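Local coordinates for protein pyridoxine 4-oxidase (Mesorhizobium loti, PDB 4HA6) that oxidises pyridoxine at its 4-position as an FAD-dependent member of the GMC oxidoreductase family, using oxygen as the electron acceptor, at residues P97-A102 with N483-P488; Q227-E232 with E241-Q246; G297-A302 with G353-L358. All coordinates share one frame; numbering follows the deposited sequence.

Contact 1: residues P97-A102 with N483-P488; sequences PSDFQA and NLTAGP. With FAD (flavin-adenine dinucleotide), chain B.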
loop_
_atom_site.group_PDB
_atom_site.type_symbol
_atom_site.label_atom_id
_atom_site.label_comp_id
_atom_site.label_asym_id
_atom_site.label_seq_id
_atom_site.Cartn_x
_atom_site.Cartn_y
_atom_site.Cartn_z
ATOM N N PRO A 97 -11.963 -7.629 -8.961
ATOM C CA PRO A 97 -11.985 -9.101 -8.901
ATOM C C PRO A 97 -10.900 -9.781 -9.741
ATOM O O PRO A 97 -10.317 -10.781 -9.297
ATOM C CB PRO A 97 -13.358 -9.446 -9.481
ATOM C CG PRO A 97 -14.234 -8.295 -9.011
ATOM C CD PRO A 97 -13.321 -7.060 -9.103
ATOM N N SER A 98 -10.635 -9.253 -10.934
ATOM C CA SER A 98 -9.600 -9.815 -11.798
ATOM C C SER A 98 -8.199 -9.717 -11.172
ATOM O O SER A 98 -7.334 -10.558 -11.462
ATOM C CB SER A 98 -9.621 -9.146 -13.167
ATOM O OG SER A 98 -10.838 -9.413 -13.850
ATOM N N ASP A 99 -7.975 -8.703 -10.327
ATOM C CA ASP A 99 -6.690 -8.564 -9.623
ATOM C C ASP A 99 -6.432 -9.822 -8.813
ATOM O O ASP A 99 -5.309 -10.316 -8.731
ATOM C CB ASP A 99 -6.696 -7.392 -8.630
ATOM C CG ASP A 99 -6.910 -6.041 -9.281
ATOM O OD1 ASP A 99 -6.780 -5.928 -10.519
ATOM O OD2 ASP A 99 -7.181 -5.065 -8.529
ATOM N N PHE A 100 -7.491 -10.322 -8.188
ATOM C CA PHE A 100 -7.377 -11.450 -7.277
ATOM C C PHE A 100 -7.405 -12.784 -8.017
ATOM O O PHE A 100 -6.876 -13.779 -7.518
ATOM C CB PHE A 100 -8.449 -11.364 -6.189
ATOM C CG PHE A 100 -8.315 -10.150 -5.326
ATOM C CD1 PHE A 100 -7.339 -10.094 -4.335
ATOM C CD2 PHE A 100 -9.144 -9.048 -5.517
ATOM C CE1 PHE A 100 -7.201 -8.964 -3.536
ATOM C CE2 PHE A 100 -9.015 -7.912 -4.715
ATOM C CZ PHE A 100 -8.044 -7.864 -3.736
ATOM N N GLN A 101 -7.987 -12.798 -9.218
ATOM C CA GLN A 101 -7.900 -13.977 -10.065
ATOM C C GLN A 101 -6.439 -14.326 -10.312
ATOM O O GLN A 101 -6.069 -15.503 -10.335
ATOM C CB GLN A 101 -8.621 -13.762 -11.404
ATOM C CG GLN A 101 -8.557 -14.990 -12.327
ATOM C CD GLN A 101 -9.171 -16.236 -11.691
ATOM O OE1 GLN A 101 -10.314 -16.211 -11.227
ATOM N NE2 GLN A 101 -8.408 -17.331 -11.659
ATOM N N ALA A 102 -5.611 -13.300 -10.494
ATOM C CA ALA A 102 -4.179 -13.501 -10.678
ATOM C C ALA A 102 -3.521 -14.091 -9.427
ATOM O O ALA A 102 -2.550 -14.845 -9.537
ATOM C CB ALA A 102 -3.499 -12.199 -11.093
ATOM N N ASN A 483 0.743 -9.888 -7.026
ATOM C CA ASN A 483 0.686 -8.691 -7.845
ATOM C C ASN A 483 -0.150 -7.602 -7.175
ATOM O O ASN A 483 -1.058 -7.879 -6.390
ATOM C CB ASN A 483 0.106 -9.004 -9.229
ATOM C CG ASN A 483 -1.231 -9.726 -9.147
ATOM O OD1 ASN A 483 -1.293 -10.948 -9.265
ATOM N ND2 ASN A 483 -2.307 -8.972 -8.918
ATOM N N LEU A 484 0.187 -6.365 -7.505
ATOM C CA LEU A 484 -0.579 -5.184 -7.161
ATOM C C LEU A 484 -2.062 -5.337 -7.499
ATOM O O LEU A 484 -2.405 -5.878 -8.558
ATOM C CB LEU A 484 -0.026 -4.042 -8.001
ATOM C CG LEU A 484 0.614 -2.763 -7.459
ATOM C CD1 LEU A 484 0.886 -2.785 -5.964
ATOM C CD2 LEU A 484 1.874 -2.439 -8.254
ATOM N N THR A 485 -2.938 -4.854 -6.611
ATOM C CA THR A 485 -4.333 -4.600 -6.985
ATOM C C THR A 485 -4.340 -3.383 -7.883
ATOM O O THR A 485 -3.309 -2.727 -8.026
ATOM C CB THR A 485 -5.196 -4.320 -5.764
ATOM O OG1 THR A 485 -4.586 -3.278 -4.990
ATOM C CG2 THR A 485 -5.287 -5.585 -4.912
ATOM N N ALA A 486 -5.481 -3.061 -8.489
ATOM C CA ALA A 486 -5.530 -1.922 -9.418
ATOM C C ALA A 486 -5.230 -0.569 -8.754
ATOM O O ALA A 486 -4.678 0.340 -9.390
ATOM C CB ALA A 486 -6.887 -1.872 -10.159
ATOM N N GLY A 487 -5.614 -0.426 -7.487
ATOM C CA GLY A 487 -5.496 0.848 -6.796
ATOM C C GLY A 487 -4.795 0.649 -5.459
ATOM O O GLY A 487 -4.083 -0.334 -5.270
ATOM N N PRO A 488 -5.000 1.578 -4.522
ATOM C CA PRO A 488 -4.337 1.491 -3.221
ATOM C C PRO A 488 -4.528 0.122 -2.544
ATOM O O PRO A 488 -5.614 -0.473 -2.620
ATOM C CB PRO A 488 -5.009 2.627 -2.430
ATOM C CG PRO A 488 -5.370 3.637 -3.478
ATOM C CD PRO A 488 -5.828 2.795 -4.646
HETATM P PA FAD B . 3.226 -1.474 7.470
HETATM O O1A FAD B . 1.818 -0.982 7.773
HETATM O O2A FAD B . 4.204 -0.519 6.845
HETATM O O5B FAD B . 3.834 -2.039 8.859
HETATM C C5B FAD B . 5.202 -2.377 9.065
HETATM C C4B FAD B . 5.437 -2.199 10.558
HETATM O O4B FAD B . 6.486 -3.046 11.038
HETATM C C3B FAD B . 5.851 -0.767 10.873
HETATM O O3B FAD B . 5.075 -0.359 12.012
HETATM C C2B FAD B . 7.337 -0.858 11.212
HETATM O O2B FAD B . 7.724 0.146 12.167
HETATM C C1B FAD B . 7.461 -2.275 11.766
HETATM N N9A FAD B . 8.789 -2.926 11.558
HETATM C C8A FAD B . 9.529 -2.914 10.429
HETATM N N7A FAD B . 10.671 -3.635 10.602
HETATM C C5A FAD B . 10.673 -4.130 11.862
HETATM C C6A FAD B . 11.577 -4.977 12.683
HETATM N N6A FAD B . 12.752 -5.463 12.171
HETATM N N1A FAD B . 11.192 -5.256 13.962
HETATM C C2A FAD B . 10.033 -4.795 14.475
HETATM N N3A FAD B . 9.171 -4.025 13.772
HETATM C C4A FAD B . 9.426 -3.662 12.483
HETATM N N1 FAD B . -2.915 2.452 1.039
HETATM C C2 FAD B . -4.220 2.579 0.737
HETATM O O2 FAD B . -4.877 1.543 0.489
HETATM N N3 FAD B . -4.834 3.775 0.663
HETATM C C4 FAD B . -4.189 4.929 0.907
HETATM O O4 FAD B . -4.774 6.040 0.820
HETATM C C4X FAD B . -2.749 4.871 1.246
HETATM N N5 FAD B . -2.021 5.980 1.490
HETATM C C5X FAD B . -0.708 5.895 1.818
HETATM C C6 FAD B . 0.032 7.048 2.077
HETATM C C7 FAD B . 1.377 6.960 2.421
HETATM C C7M FAD B . 2.162 8.218 2.701
HETATM C C8 FAD B . 2.033 5.627 2.516
HETATM C C8M FAD B . 3.491 5.537 2.881
HETATM C C9 FAD B . 1.303 4.467 2.261
HETATM C C9A FAD B . -0.043 4.565 1.909
HETATM N N10 FAD B . -0.789 3.403 1.645
HETATM C C10 FAD B . -2.145 3.526 1.309
HETATM C "C1'" FAD B . -0.150 2.083 1.717
HETATM C "C2'" FAD B . -0.539 1.302 2.963
HETATM O "O2'" FAD B . -0.464 2.150 4.120
HETATM C "C3'" FAD B . 0.447 0.138 3.083
HETATM O "O3'" FAD B . 0.467 -0.570 1.833
HETATM C "C4'" FAD B . 0.064 -0.802 4.212
HETATM O "O4'" FAD B . -0.003 -0.036 5.428
HETATM C "C5'" FAD B . 1.066 -1.954 4.346
HETATM O "O5'" FAD B . 0.914 -2.527 5.643
HETATM P P FAD B . 1.931 -3.663 6.130
HETATM O O1P FAD B . 1.369 -4.390 7.345
HETATM O O2P FAD B . 2.397 -4.470 4.935
HETATM O O3P FAD B . 3.209 -2.798 6.565
#
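Three flat groups set this contact. The amide of Asn-483 is gripped within its own plane: ND2 sends one N-H almost straight (177°) along a lone pair of Asp-99 O, 3.3 Å away, and the other to Leu-484 O at 3.1 Å. At the other end of the amide, Asn-483 OD1 lies 3.1 Å from Ala-102 CB. Ala-486 N donates a short hydrogen bond to Asp-99 OD2 (2.6 Å), coming from above the carboxylate plane. The Phe-100 ring meets Thr-485 CG2 obliquely at CZ (3.8 Å) and packs edge-to-face with Trp-103, while Trp-114, Leu-117 and Phe-121 of helix 114-124 also touch it. Thr-485 OG1 donates to Gly-487 O (3.0 Å) within the loop, just before Pro-488. This proline belongs to the pyridoxamine pocket, and Pro-488 CB lies 3.1 Å from FAD O2. Helix 97-107 is thereby tied to the loop that leads into helix 490-506 beside the flavin. Buried Asp-99 also accepts from His-96 N at OD2 and is hydrogen-bonded through OD1 to His-364 and Gln-330. So many polar partners around one carboxylate would be consistent with it staying ionised.

Contact 2: residues Q227-E232 with E241-Q246; sequences QVRSLE and EVFADQ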
loop_
_atom_site.group_PDB
_atom_site.type_symbol
_atom_site.label_atom_id
_atom_site.label_comp_id
_atom_site.label_asym_id
_atom_site.label_seq_id
_atom_site.Cartn_x
_atom_site.Cartn_y
_atom_site.Cartn_z
ATOM N N GLN A 227 12.930 -25.019 11.943
ATOM C CA GLN A 227 12.096 -24.084 12.686
ATOM C C GLN A 227 12.856 -22.851 13.130
ATOM O O GLN A 227 14.077 -22.910 13.365
ATOM C CB GLN A 227 11.533 -24.775 13.925
ATOM C CG GLN A 227 10.507 -25.848 13.630
ATOM C CD GLN A 227 9.837 -26.329 14.892
ATOM O OE1 GLN A 227 10.506 -26.735 15.839
ATOM N NE2 GLN A 227 8.511 -26.268 14.923
ATOM N N VAL A 228 12.133 -21.736 13.240
ATOM C CA VAL A 228 12.633 -20.567 13.949
ATOM C C VAL A 228 12.491 -20.854 15.444
ATOM O O VAL A 228 11.383 -21.158 15.922
ATOM C CB VAL A 228 11.827 -19.295 13.646
ATOM C CG1 VAL A 228 12.325 -18.160 14.530
ATOM C CG2 VAL A 228 11.935 -18.899 12.158
ATOM N N ARG A 229 13.593 -20.754 16.183
ATOM C CA ARG A 229 13.578 -21.098 17.603
ATOM C C ARG A 229 13.416 -19.857 18.468
ATOM O O ARG A 229 12.690 -19.867 19.475
ATOM C CB ARG A 229 14.848 -21.871 17.971
ATOM C CG ARG A 229 15.029 -22.137 19.461
ATOM C CD ARG A 229 16.345 -22.859 19.713
ATOM N NE ARG A 229 16.619 -23.115 21.129
ATOM C CZ ARG A 229 17.530 -22.457 21.844
ATOM N NH1 ARG A 229 18.248 -21.493 21.280
ATOM N NH2 ARG A 229 17.725 -22.758 23.123
ATOM N N SER A 230 14.078 -18.778 18.067
ATOM C CA SER A 230 13.993 -17.532 18.814
ATOM C C SER A 230 14.196 -16.322 17.911
ATOM O O SER A 230 14.559 -16.460 16.740
ATOM C CB SER A 230 15.036 -17.516 19.933
ATOM O OG SER A 230 16.348 -17.475 19.398
ATOM N N LEU A 231 13.961 -15.139 18.480
ATOM C CA LEU A 231 14.166 -13.863 17.801
ATOM C C LEU A 231 15.113 -13.014 18.621
ATOM O O LEU A 231 14.976 -12.942 19.844
ATOM C CB LEU A 231 12.850 -13.087 17.675
ATOM C CG LEU A 231 11.624 -13.725 17.043
ATOM C CD1 LEU A 231 10.906 -14.594 18.065
ATOM C CD2 LEU A 231 10.712 -12.638 16.526
ATOM N N GLU A 232 16.058 -12.356 17.957
ATOM C CA GLU A 232 16.928 -11.393 18.622
ATOM C C GLU A 232 16.279 -10.032 18.505
ATOM O O GLU A 232 16.037 -9.537 17.389
ATOM C CB GLU A 232 18.320 -11.372 17.976
ATOM C CG GLU A 232 19.269 -10.350 18.590
ATOM C CD GLU A 232 20.562 -10.196 17.799
ATOM O OE1 GLU A 232 20.502 -10.196 16.549
ATOM O OE2 GLU A 232 21.637 -10.073 18.429
ATOM N N GLU A 241 16.970 -12.032 23.767
ATOM C CA GLU A 241 16.463 -13.155 22.983
ATOM C C GLU A 241 15.037 -13.516 23.386
ATOM O O GLU A 241 14.729 -13.671 24.566
ATOM C CB GLU A 241 17.379 -14.364 23.143
ATOM C CG GLU A 241 16.979 -15.577 22.310
ATOM C CD GLU A 241 18.039 -16.664 22.302
ATOM O OE1 GLU A 241 18.660 -16.906 23.362
ATOM O OE2 GLU A 241 18.253 -17.272 21.228
ATOM N N VAL A 242 14.165 -13.652 22.394
ATOM C CA VAL A 242 12.758 -13.909 22.647
ATOM C C VAL A 242 12.354 -15.229 22.005
ATOM O O VAL A 242 12.657 -15.485 20.834
ATOM C CB VAL A 242 11.888 -12.738 22.141
ATOM C CG1 VAL A 242 10.423 -13.146 22.001
ATOM C CG2 VAL A 242 12.028 -11.548 23.078
ATOM N N PHE A 243 11.696 -16.080 22.782
ATOM C CA PHE A 243 11.316 -17.402 22.294
ATOM C C PHE A 243 9.847 -17.466 21.910
ATOM O O PHE A 243 9.024 -16.722 22.454
ATOM C CB PHE A 243 11.644 -18.455 23.343
ATOM C CG PHE A 243 13.108 -18.571 23.620
ATOM C CD1 PHE A 243 13.882 -19.493 22.930
ATOM C CD2 PHE A 243 13.719 -17.748 24.556
ATOM C CE1 PHE A 243 15.249 -19.597 23.175
ATOM C CE2 PHE A 243 15.081 -17.846 24.807
ATOM C CZ PHE A 243 15.843 -18.771 24.117
ATOM N N ALA A 244 9.530 -18.348 20.961
ATOM C CA ALA A 244 8.173 -18.470 20.425
ATOM C C ALA A 244 7.947 -19.805 19.719
ATOM O O ALA A 244 8.875 -20.385 19.144
ATOM C CB ALA A 244 7.879 -17.328 19.457
ATOM N N ASP A 245 6.698 -20.263 19.739
ATOM C CA ASP A 245 6.290 -21.461 19.021
ATOM C C ASP A 245 5.988 -21.153 17.545
ATOM O O ASP A 245 6.276 -21.964 16.658
ATOM C CB ASP A 245 5.044 -22.067 19.676
ATOM C CG ASP A 245 5.345 -22.745 21.009
ATOM O OD1 ASP A 245 6.524 -22.774 21.423
ATOM O OD2 ASP A 245 4.392 -23.264 21.632
ATOM N N GLN A 246 5.374 -19.998 17.292
ATOM C CA GLN A 246 5.047 -19.580 15.920
ATOM C C GLN A 246 5.480 -18.132 15.719
ATOM O O GLN A 246 5.344 -17.317 16.633
ATOM C CB GLN A 246 3.539 -19.703 15.650
ATOM C CG GLN A 246 2.957 -21.079 15.952
ATOM C CD GLN A 246 3.411 -22.119 14.954
ATOM O OE1 GLN A 246 3.548 -21.827 13.767
ATOM N NE2 GLN A 246 3.650 -23.341 15.427
HETATM O O HOH W 1 9.949 -22.593 17.935
#
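At the tightly packed end, Leu-231 and Val-242 form an antiparallel hydrogen-bonded pair. Leu-231 N donates to Val-242 O at 2.7 Å, and Val-242 N returns a bond of 2.8 Å to Leu-231 O; both run within the carbonyl planes. Leu-231 CD1 packs against Val-242 CG1 and Ala-244 CB on the face that also meets Val-218, Val-5 and Val-7. On the opposite face Ser-230 OG, held between backbone N and carbonyl carbon (chi1 67°), donates to the anti lone pair of Glu-241 OE2 at 2.6 Å. The extended Glu-241 chain reaches diagonally across to Ser-230, two residues from its bridge partner Glu-232. Beside this bond Ser-230 CB sits over the face of the Phe-243 ring, 4.1 Å from its centroid, in a CH-pi contact. The segments belong to the hairpin of strands 227-235 and 238-243, whose first strand is central in a three-stranded antiparallel sheet. A classic beta bulge interrupts its other side, where Arg-229 and Ser-230 both face Lys-222 of strand 217-224. Toward solvent the packing loosens. The extended Arg-229 chain runs alongside Phe-243, and the ring presents its edge to the guanidinium: Phe-243 CE1 stands over the centre of one face, 3.9 Å from Arg-229 CZ, with the planes 82° apart. Arg-229 NH1 is 4.2 Å from Glu-241 OE2, which lies well out of the guanidinium plane, so only charge proximity relates them. Beyond Phe-243 the segments diverge, and a water donates to Val-228 O at 2.9 Å and to Ala-244 O at 2.7 Å, bridging the two acceptors.

Contact 3: residues G297-A302 with G353-L358; sequences GNLYAA and GSAYSL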
loop_
_atom_site.group_PDB
_atom_site.type_symbol
_atom_site.label_atom_id
_atom_site.label_comp_id
_atom_site.label_asym_id
_atom_site.label_seq_id
_atom_site.Cartn_x
_atom_site.Cartn_y
_atom_site.Cartn_z
ATOM N N GLY A 297 2.568 16.471 -12.414
ATOM C CA GLY A 297 1.213 16.014 -12.702
ATOM C C GLY A 297 0.668 16.786 -13.884
ATOM O O GLY A 297 1.345 17.673 -14.415
ATOM N N ASN A 298 -0.534 16.439 -14.327
ATOM C CA ASN A 298 -1.232 17.249 -15.326
ATOM C C ASN A 298 -1.716 18.506 -14.569
ATOM O O ASN A 298 -2.838 18.542 -14.051
ATOM C CB ASN A 298 -2.395 16.430 -15.907
ATOM C CG ASN A 298 -3.020 17.056 -17.140
ATOM O OD1 ASN A 298 -4.113 16.651 -17.559
ATOM N ND2 ASN A 298 -2.332 18.027 -17.742
ATOM N N LEU A 299 -0.834 19.507 -14.477
ATOM C CA LEU A 299 -1.003 20.679 -13.611
ATOM C C LEU A 299 -1.781 21.790 -14.319
ATOM O O LEU A 299 -1.406 22.192 -15.428
ATOM C CB LEU A 299 0.383 21.221 -13.239
ATOM C CG LEU A 299 0.676 21.930 -11.912
ATOM C CD1 LEU A 299 1.441 23.253 -12.139
ATOM C CD2 LEU A 299 -0.565 22.120 -11.045
ATOM N N TYR A 300 -2.837 22.293 -13.677
ATOM C CA TYR A 300 -3.680 23.361 -14.250
ATOM C C TYR A 300 -3.699 24.632 -13.406
ATOM O O TYR A 300 -3.968 24.591 -12.199
ATOM C CB TYR A 300 -5.129 22.874 -14.413
ATOM C CG TYR A 300 -5.273 21.760 -15.412
ATOM C CD1 TYR A 300 -5.531 22.040 -16.749
ATOM C CD2 TYR A 300 -5.119 20.421 -15.030
ATOM C CE1 TYR A 300 -5.650 21.019 -17.692
ATOM C CE2 TYR A 300 -5.237 19.387 -15.966
ATOM C CZ TYR A 300 -5.503 19.701 -17.295
ATOM O OH TYR A 300 -5.624 18.702 -18.237
ATOM N N ALA A 301 -3.442 25.772 -14.040
ATOM C CA ALA A 301 -3.651 27.051 -13.371
ATOM C C ALA A 301 -5.148 27.199 -13.123
ATOM O O ALA A 301 -5.959 26.906 -14.014
ATOM C CB ALA A 301 -3.137 28.200 -14.243
ATOM N N ALA A 302 -5.530 27.645 -11.928
ATOM C CA ALA A 302 -6.955 27.799 -11.623
ATOM C C ALA A 302 -7.473 29.196 -11.956
ATOM O O ALA A 302 -6.764 30.190 -11.768
ATOM C CB ALA A 302 -7.249 27.447 -10.174
ATOM N N GLY A 353 -3.397 27.360 -3.621
ATOM C CA GLY A 353 -4.692 27.887 -4.019
ATOM C C GLY A 353 -4.781 28.310 -5.478
ATOM O O GLY A 353 -5.886 28.523 -5.993
ATOM N N SER A 354 -3.632 28.419 -6.149
ATOM C CA SER A 354 -3.579 28.945 -7.522
ATOM C C SER A 354 -3.642 27.863 -8.609
ATOM O O SER A 354 -3.791 28.164 -9.801
ATOM C CB SER A 354 -2.304 29.756 -7.721
ATOM O OG SER A 354 -1.194 28.896 -7.910
ATOM N N ALA A 355 -3.521 26.608 -8.203
ATOM C CA ALA A 355 -3.492 25.518 -9.170
ATOM C C ALA A 355 -4.001 24.213 -8.574
ATOM O O ALA A 355 -4.084 24.051 -7.343
ATOM C CB ALA A 355 -2.070 25.337 -9.738
ATOM N N TYR A 356 -4.361 23.293 -9.464
ATOM C CA TYR A 356 -4.676 21.921 -9.080
ATOM C C TYR A 356 -4.034 20.991 -10.093
ATOM O O TYR A 356 -3.755 21.396 -11.232
ATOM C CB TYR A 356 -6.181 21.687 -9.025
ATOM C CG TYR A 356 -6.926 22.028 -10.308
ATOM C CD1 TYR A 356 -7.391 23.318 -10.545
ATOM C CD2 TYR A 356 -7.201 21.048 -11.257
ATOM C CE1 TYR A 356 -8.084 23.629 -11.705
ATOM C CE2 TYR A 356 -7.890 21.349 -12.424
ATOM C CZ TYR A 356 -8.326 22.642 -12.642
ATOM O OH TYR A 356 -9.016 22.952 -13.798
ATOM N N SER A 357 -3.769 19.761 -9.667
ATOM C CA SER A 357 -3.146 18.772 -10.530
ATOM C C SER A 357 -4.084 17.600 -10.712
ATOM O O SER A 357 -4.787 17.208 -9.777
ATOM C CB SER A 357 -1.843 18.249 -9.917
ATOM O OG SER A 357 -0.796 19.188 -10.015
ATOM N N LEU A 358 -4.101 17.056 -11.924
ATOM C CA LEU A 358 -4.708 15.760 -12.164
ATOM C C LEU A 358 -3.547 14.775 -12.170
ATOM O O LEU A 358 -2.559 14.963 -12.889
ATOM C CB LEU A 358 -5.447 15.723 -13.500
ATOM C CG LEU A 358 -6.521 16.777 -13.776
ATOM C CD1 LEU A 358 -7.395 16.314 -14.919
ATOM C CD2 LEU A 358 -7.364 17.096 -12.553
#
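Strands 293-302 and 355-362 are antiparallel neighbours in the branched six-stranded sheet that, as in other GMC oxidoreductases, probably belongs to the substrate-binding domain. Asn-298 with Leu-358 and Tyr-300 with Tyr-356 are the hydrogen-bonded pairs. Leu-358 N reaches Asn-298 O at 2.9 Å, and Tyr-300 N points nearly along the C=O axis of Tyr-356 at 2.8 Å from its O. The ladder closes where Ala-302 N bonds to Ser-354 O at 2.8 Å, just where the second segment turns into strand. On the face of the two tyrosines, Tyr-356 CG stands in the crowded position between backbone N and carbonyl carbon (chi1 55°), which sets one face of its ring against Tyr-300 CB. The methylene makes the contact, a CH-pi interaction: Tyr-300 CB lies 3.9 Å from the centroid of the Tyr-356 ring, over the face but offset toward its rim. The two rings are inclined by only 20° yet slid apart so that they barely overlap. Ala-302 CB approaches the edge of the Tyr-356 ring, while Tyr-300 CE2 crosses obliquely against Leu-358 CG at 3.6 Å. The reverse face holds Leu-299, whose CD2 wedges between Ala-355 CB and Ser-357 OG, reaching the latter at 3.1 Å. This approach is tight and accompanies non-staggered leucine torsions; the serine hydroxyl is hydrogen-bonded to Ile-342 O. Tyr-300 OH donates to Asn-298 OD1 at 2.6 Å, from above the carbonyl plane. Asn-298 OD1 also bonds to Ser-405 OG, and ND2 to Leu-423 O and Glu-421 OE1. Both ends of this buried amide are thus satisfied and its orientation fixed, and the Tyr-300 hydroxyl is held by the same asparagine.

Contact 1 lies near the middle of the molecule, and contacts 2 and 3 lie toward opposite ends, with centres about 52 Å apart and in series along the chain. Both are nested within the long loop that contact 1 closes; the centre of contact 1 is about 34 Å from that of contact 2 and about 30 Å from that of contact 3, and none touches another. Only contact 1 touches the bound groups, through Pro-488. In contact 2 the Leu-231 side chain is about 8 Å from FAD and packs on FAD-binding Val-218. Contact 3 lies away from the known binding residues, although the side chain of Ser-357 is about 10 Å from the bound pyridoxamine (PXM).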